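Local coordinates for putative ArsC family related protein (Bacteroides fragilis, PDB 3GKX), which is of unknown function but belongs to the ArsC family of thioredoxin-fold proteins and may be related to arsenate reductases, at residues A48-F60 and P99-F111. Numbering follows the deposited sequence.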
loop_
_atom_site.group_PDB
_atom_site.type_symbol
_atom_site.label_atom_id
_atom_site.label_comp_id
_atom_site.label_asym_id
_atom_site.label_seq_id
_atom_site.Cartn_x
_atom_site.Cartn_y
_atom_site.Cartn_z
ATOM N N ALA B 48 4.636 9.128 -8.839
ATOM C CA ALA B 48 5.147 9.692 -7.566
ATOM C C ALA B 48 4.113 9.545 -6.437
ATOM O O ALA B 48 4.459 9.246 -5.286
ATOM C CB ALA B 48 5.534 11.166 -7.751
ATOM N N TRP B 49 2.837 9.744 -6.759
ATOM C CA TRP B 49 1.807 9.736 -5.695
ATOM C C TRP B 49 1.530 8.362 -5.108
ATOM O O TRP B 49 1.273 8.263 -3.922
ATOM C CB TRP B 49 0.500 10.372 -6.142
ATOM C CG TRP B 49 0.685 11.787 -6.543
ATOM C CD1 TRP B 49 1.745 12.584 -6.241
ATOM C CD2 TRP B 49 -0.237 12.606 -7.301
ATOM N NE1 TRP B 49 1.559 13.834 -6.793
ATOM C CE2 TRP B 49 0.353 13.872 -7.442
ATOM C CE3 TRP B 49 -1.476 12.371 -7.901
ATOM C CZ2 TRP B 49 -0.248 14.902 -8.161
ATOM C CZ3 TRP B 49 -2.083 13.403 -8.600
ATOM C CH2 TRP B 49 -1.467 14.649 -8.724
ATOM N N ILE B 50 1.603 7.306 -5.917
ATOM C CA ILE B 50 1.184 6.000 -5.425
ATOM C C ILE B 50 2.138 5.458 -4.351
ATOM O O ILE B 50 1.666 5.026 -3.291
ATOM C CB ILE B 50 0.983 4.996 -6.583
ATOM C CG1 ILE B 50 -0.248 5.373 -7.380
ATOM C CG2 ILE B 50 0.905 3.539 -6.053
ATOM C CD1 ILE B 50 -0.322 4.669 -8.742
ATOM N N PRO B 51 3.469 5.449 -4.631
ATOM C CA PRO B 51 4.437 5.031 -3.616
ATOM C C PRO B 51 4.351 5.847 -2.331
ATOM O O PRO B 51 4.451 5.272 -1.272
ATOM C CB PRO B 51 5.814 5.224 -4.285
ATOM C CG PRO B 51 5.554 5.668 -5.653
ATOM C CD PRO B 51 4.088 5.598 -5.959
ATOM N N LEU B 52 4.115 7.151 -2.433
ATOM C CA LEU B 52 3.965 8.023 -1.241
ATOM C C LEU B 52 2.763 7.647 -0.435
ATOM O O LEU B 52 2.771 7.790 0.779
ATOM C CB LEU B 52 3.820 9.486 -1.671
ATOM C CG LEU B 52 4.225 10.648 -0.777
ATOM C CD1 LEU B 52 5.520 10.370 -0.014
ATOM C CD2 LEU B 52 4.386 11.863 -1.702
ATOM N N SER B 53 1.719 7.163 -1.104
ATOM C CA SER B 53 0.504 6.737 -0.416
ATOM C C SER B 53 0.707 5.452 0.376
ATOM O O SER B 53 -0.029 5.222 1.307
ATOM C CB SER B 53 -0.645 6.493 -1.413
ATOM O OG SER B 53 -0.487 5.206 -1.989
ATOM N N GLY B 54 1.678 4.620 -0.008
ATOM C CA GLY B 54 1.849 3.308 0.629
ATOM C C GLY B 54 0.786 2.259 0.259
ATOM O O GLY B 54 0.799 1.123 0.811
ATOM N N LEU B 55 -0.100 2.608 -0.697
ATOM C CA LEU B 55 -1.224 1.741 -1.047
ATOM C C LEU B 55 -1.067 0.986 -2.361
ATOM O O LEU B 55 -0.343 1.462 -3.230
ATOM C CB LEU B 55 -2.487 2.551 -1.184
ATOM C CG LEU B 55 -3.087 3.286 -0.011
ATOM C CD1 LEU B 55 -4.207 4.153 -0.591
ATOM C CD2 LEU B 55 -3.597 2.279 1.035
ATOM N N PRO B 56 -1.776 -0.189 -2.515
ATOM C CA PRO B 56 -1.846 -0.862 -3.798
ATOM C C PRO B 56 -2.436 0.026 -4.898
ATOM O O PRO B 56 -3.272 0.908 -4.651
ATOM C CB PRO B 56 -2.768 -2.092 -3.518
ATOM C CG PRO B 56 -2.678 -2.317 -2.051
ATOM C CD PRO B 56 -2.522 -0.933 -1.476
ATOM N N VAL B 57 -1.995 -0.204 -6.117
ATOM C CA VAL B 57 -2.391 0.663 -7.181
ATOM C C VAL B 57 -3.868 0.529 -7.435
ATOM O O VAL B 57 -4.501 1.513 -7.827
ATOM C CB VAL B 57 -1.621 0.385 -8.462
ATOM C CG1 VAL B 57 -2.144 1.311 -9.602
ATOM C CG2 VAL B 57 -0.125 0.610 -8.193
ATOM N N LYS B 58 -4.431 -0.663 -7.193
ATOM C CA LYS B 58 -5.898 -0.814 -7.317
ATOM C C LYS B 58 -6.708 0.117 -6.406
ATOM O O LYS B 58 -7.824 0.481 -6.762
ATOM C CB LYS B 58 -6.343 -2.277 -7.205
ATOM C CG LYS B 58 -5.843 -2.994 -5.996
ATOM C CD LYS B 58 -6.268 -4.436 -6.066
ATOM C CE LYS B 58 -5.856 -5.188 -4.818
ATOM N NZ LYS B 58 -4.457 -4.965 -4.478
ATOM N N LYS B 59 -6.127 0.542 -5.273
ATOM C CA LYS B 59 -6.807 1.446 -4.330
ATOM C C LYS B 59 -6.988 2.852 -4.890
ATOM O O LYS B 59 -7.685 3.681 -4.303
ATOM C CB LYS B 59 -6.077 1.540 -2.984
ATOM C CG LYS B 59 -6.022 0.263 -2.121
ATOM C CD LYS B 59 -7.388 -0.281 -1.868
ATOM C CE LYS B 59 -7.601 -0.624 -0.414
ATOM N NZ LYS B 59 -9.092 -0.824 -0.201
ATOM N N PHE B 60 -6.345 3.130 -6.009
ATOM C CA PHE B 60 -6.502 4.428 -6.672
ATOM C C PHE B 60 -7.612 4.397 -7.697
ATOM O O PHE B 60 -7.773 5.354 -8.456
ATOM C CB PHE B 60 -5.202 4.845 -7.346
ATOM C CG PHE B 60 -4.223 5.487 -6.398
ATOM C CD1 PHE B 60 -3.946 6.864 -6.483
ATOM C CD2 PHE B 60 -3.601 4.725 -5.390
ATOM C CE1 PHE B 60 -3.034 7.473 -5.586
ATOM C CE2 PHE B 60 -2.716 5.324 -4.515
ATOM C CZ PHE B 60 -2.429 6.703 -4.618
ATOM N N PRO B 99 -11.795 11.819 -2.871
ATOM C CA PRO B 99 -10.736 12.795 -3.178
ATOM C C PRO B 99 -9.349 12.184 -2.943
ATOM O O PRO B 99 -9.250 11.077 -2.378
ATOM C CB PRO B 99 -11.023 13.937 -2.202
ATOM C CG PRO B 99 -11.562 13.268 -1.004
ATOM C CD PRO B 99 -12.327 12.014 -1.502
ATOM N N LEU B 100 -8.320 12.874 -3.431
ATOM C CA LEU B 100 -6.909 12.602 -3.124
ATOM C C LEU B 100 -6.359 13.871 -2.550
ATOM O O LEU B 100 -6.731 14.965 -3.018
ATOM C CB LEU B 100 -6.097 12.315 -4.389
ATOM C CG LEU B 100 -6.541 11.110 -5.169
ATOM C CD1 LEU B 100 -5.587 10.776 -6.352
ATOM C CD2 LEU B 100 -6.608 9.979 -4.152
ATOM N N VAL B 101 -5.459 13.747 -1.576
ATOM C CA VAL B 101 -4.672 14.869 -1.057
ATOM C C VAL B 101 -3.197 14.493 -1.204
ATOM O O VAL B 101 -2.798 13.380 -0.881
ATOM C CB VAL B 101 -5.007 15.209 0.415
ATOM C CG1 VAL B 101 -4.189 16.411 0.907
ATOM C CG2 VAL B 101 -6.436 15.546 0.553
ATOM N N VAL B 102 -2.406 15.418 -1.723
ATOM C CA VAL B 102 -0.996 15.199 -2.015
ATOM C C VAL B 102 -0.235 16.255 -1.196
ATOM O O VAL B 102 -0.553 17.454 -1.281
ATOM C CB VAL B 102 -0.731 15.402 -3.541
ATOM C CG1 VAL B 102 0.744 15.295 -3.899
ATOM C CG2 VAL B 102 -1.552 14.437 -4.348
ATOM N N THR B 103 0.723 15.811 -0.377
ATOM C CA THR B 103 1.696 16.708 0.271
ATOM C C THR B 103 3.067 16.096 0.025
ATOM O O THR B 103 3.151 15.008 -0.535
ATOM C CB THR B 103 1.494 16.821 1.800
ATOM O OG1 THR B 103 1.756 15.549 2.380
ATOM C CG2 THR B 103 0.031 17.197 2.161
ATOM N N GLU B 104 4.126 16.804 0.430
ATOM C CA GLU B 104 5.505 16.373 0.242
ATOM C C GLU B 104 5.797 15.011 0.877
ATOM O O GLU B 104 6.491 14.203 0.313
ATOM C CB GLU B 104 6.460 17.418 0.854
ATOM C CG GLU B 104 7.773 17.604 0.077
ATOM C CD GLU B 104 8.921 18.097 0.948
ATOM O OE1 GLU B 104 8.705 18.323 2.150
ATOM O OE2 GLU B 104 10.054 18.265 0.448
ATOM N N ARG B 105 5.281 14.772 2.071
ATOM C CA ARG B 105 5.589 13.544 2.795
ATOM C C ARG B 105 4.569 12.427 2.588
ATOM O O ARG B 105 4.928 11.261 2.720
ATOM C CB ARG B 105 5.700 13.825 4.293
ATOM C CG ARG B 105 7.100 14.168 4.734
ATOM C CD ARG B 105 7.196 14.396 6.248
ATOM N NE ARG B 105 8.585 14.396 6.649
ATOM C CZ ARG B 105 9.019 14.684 7.866
ATOM N NH1 ARG B 105 8.167 15.017 8.824
ATOM N NH2 ARG B 105 10.325 14.656 8.129
ATOM N N PHE B 106 3.307 12.755 2.288
ATOM C CA PHE B 106 2.273 11.690 2.127
ATOM C C PHE B 106 1.148 12.002 1.146
ATOM O O PHE B 106 0.896 13.152 0.865
ATOM C CB PHE B 106 1.677 11.289 3.472
ATOM C CG PHE B 106 1.212 12.439 4.269
ATOM C CD1 PHE B 106 -0.080 12.915 4.115
ATOM C CD2 PHE B 106 2.080 13.081 5.123
ATOM C CE1 PHE B 106 -0.494 14.031 4.827
ATOM C CE2 PHE B 106 1.684 14.165 5.852
ATOM C CZ PHE B 106 0.398 14.650 5.709
ATOM N N VAL B 107 0.483 10.956 0.650
ATOM C CA VAL B 107 -0.673 11.084 -0.187
ATOM C C VAL B 107 -1.804 10.315 0.446
ATOM O O VAL B 107 -1.657 9.127 0.745
ATOM C CB VAL B 107 -0.404 10.542 -1.634
ATOM C CG1 VAL B 107 -1.752 10.426 -2.474
ATOM C CG2 VAL B 107 0.679 11.400 -2.366
ATOM N N LEU B 108 -2.956 10.968 0.609
ATOM C CA LEU B 108 -4.155 10.303 1.117
ATOM C C LEU B 108 -5.179 10.025 0.010
ATOM O O LEU B 108 -5.413 10.853 -0.888
ATOM C CB LEU B 108 -4.808 11.138 2.232
ATOM C CG LEU B 108 -3.866 11.769 3.261
ATOM C CD1 LEU B 108 -4.567 12.850 4.022
ATOM C CD2 LEU B 108 -3.271 10.690 4.213
ATOM N N VAL B 109 -5.802 8.858 0.083
ATOM C CA VAL B 109 -6.704 8.438 -0.955
ATOM C C VAL B 109 -8.096 8.211 -0.372
ATOM O O VAL B 109 -8.266 7.446 0.570
ATOM C CB VAL B 109 -6.181 7.142 -1.594
ATOM C CG1 VAL B 109 -7.093 6.714 -2.749
ATOM C CG2 VAL B 109 -4.715 7.316 -2.030
ATOM N N GLY B 110 -9.094 8.891 -0.916
ATOM C CA GLY B 110 -10.435 8.882 -0.316
ATOM C C GLY B 110 -10.440 9.648 1.000
ATOM O O GLY B 110 -9.404 10.176 1.418
ATOM N N PHE B 111 -11.600 9.688 1.660
ATOM C CA PHE B 111 -11.745 10.469 2.873
ATOM C C PHE B 111 -11.838 9.629 4.138
ATOM O O PHE B 111 -12.897 9.104 4.467
ATOM C CB PHE B 111 -12.923 11.429 2.797
ATOM C CG PHE B 111 -13.065 12.260 4.022
ATOM C CD1 PHE B 111 -11.969 12.970 4.516
ATOM C CD2 PHE B 111 -14.260 12.298 4.715
ATOM C CE1 PHE B 111 -12.072 13.714 5.680
ATOM C CE2 PHE B 111 -14.382 13.052 5.870
ATOM C CZ PHE B 111 -13.284 13.754 6.353
HETATM O O HOH W 1 -2.189 6.883 2.163
#
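Two CH-pi contacts, Val102 on Trp49 and Val109 on Phe60, show how a beta hairpin can use valines to seat the aromatic rings of a neighbouring helix and 3-10 segment. Val102 lays both methyls on one face of the indole: its CG2 sits 3.8 Å from the centroid of the five-membered ring, while CG1, over the same face, comes to 3.3 Å from Trp49 NE1. Further along, Val109 sets CG2 over a face of the Phe60 ring, 28° off the normal and towards CZ. The ring is clasped from within its own segment too, with Ile50 CG1 above its centre and Ser53 CB and Pro56 O at its edge.

Aliphatic packing joins these sites. Val107 lies between them, its CG2 against Leu52 CB and near Trp49 CB, its CG1 turned to Phe60. Leu55 CD1 shares Val109 CG2 with the ring, at 3.5 Å. Leu52, its CG swung roughly opposite the backbone N (chi1 -154°), lodges its two methyls against the hairpin turn, CD1 close against Arg105 O and CD2 by Thr103 O and Glu104 O.

The hairpin, strands 100-102 and 107-109, is the antiparallel half of the four-stranded sheet of a thioredoxin-like fold, and it follows a cis-proline, Pro99, a hallmark of that fold. The end of helix 43-53, residues 48-53, runs almost perpendicular (85°) to strand 107-109, an outer strand of the chain's sheet, and Trp49 continues inward to Leu7 of strand 7-10.

Polar contacts gather around Ser53, just before the chain turns through Gly54. Ser53 CA makes a CH···O contact with Val107 O, and a water donates to both Ser53 O and Val107 O, the latter at 2.7 Å. Leu55 N donates to Ser53 OG (2.9 Å), an ST turn, and the hydroxyl donates on to a lone pair of Ile50 O; the two bonds together fix its rotation.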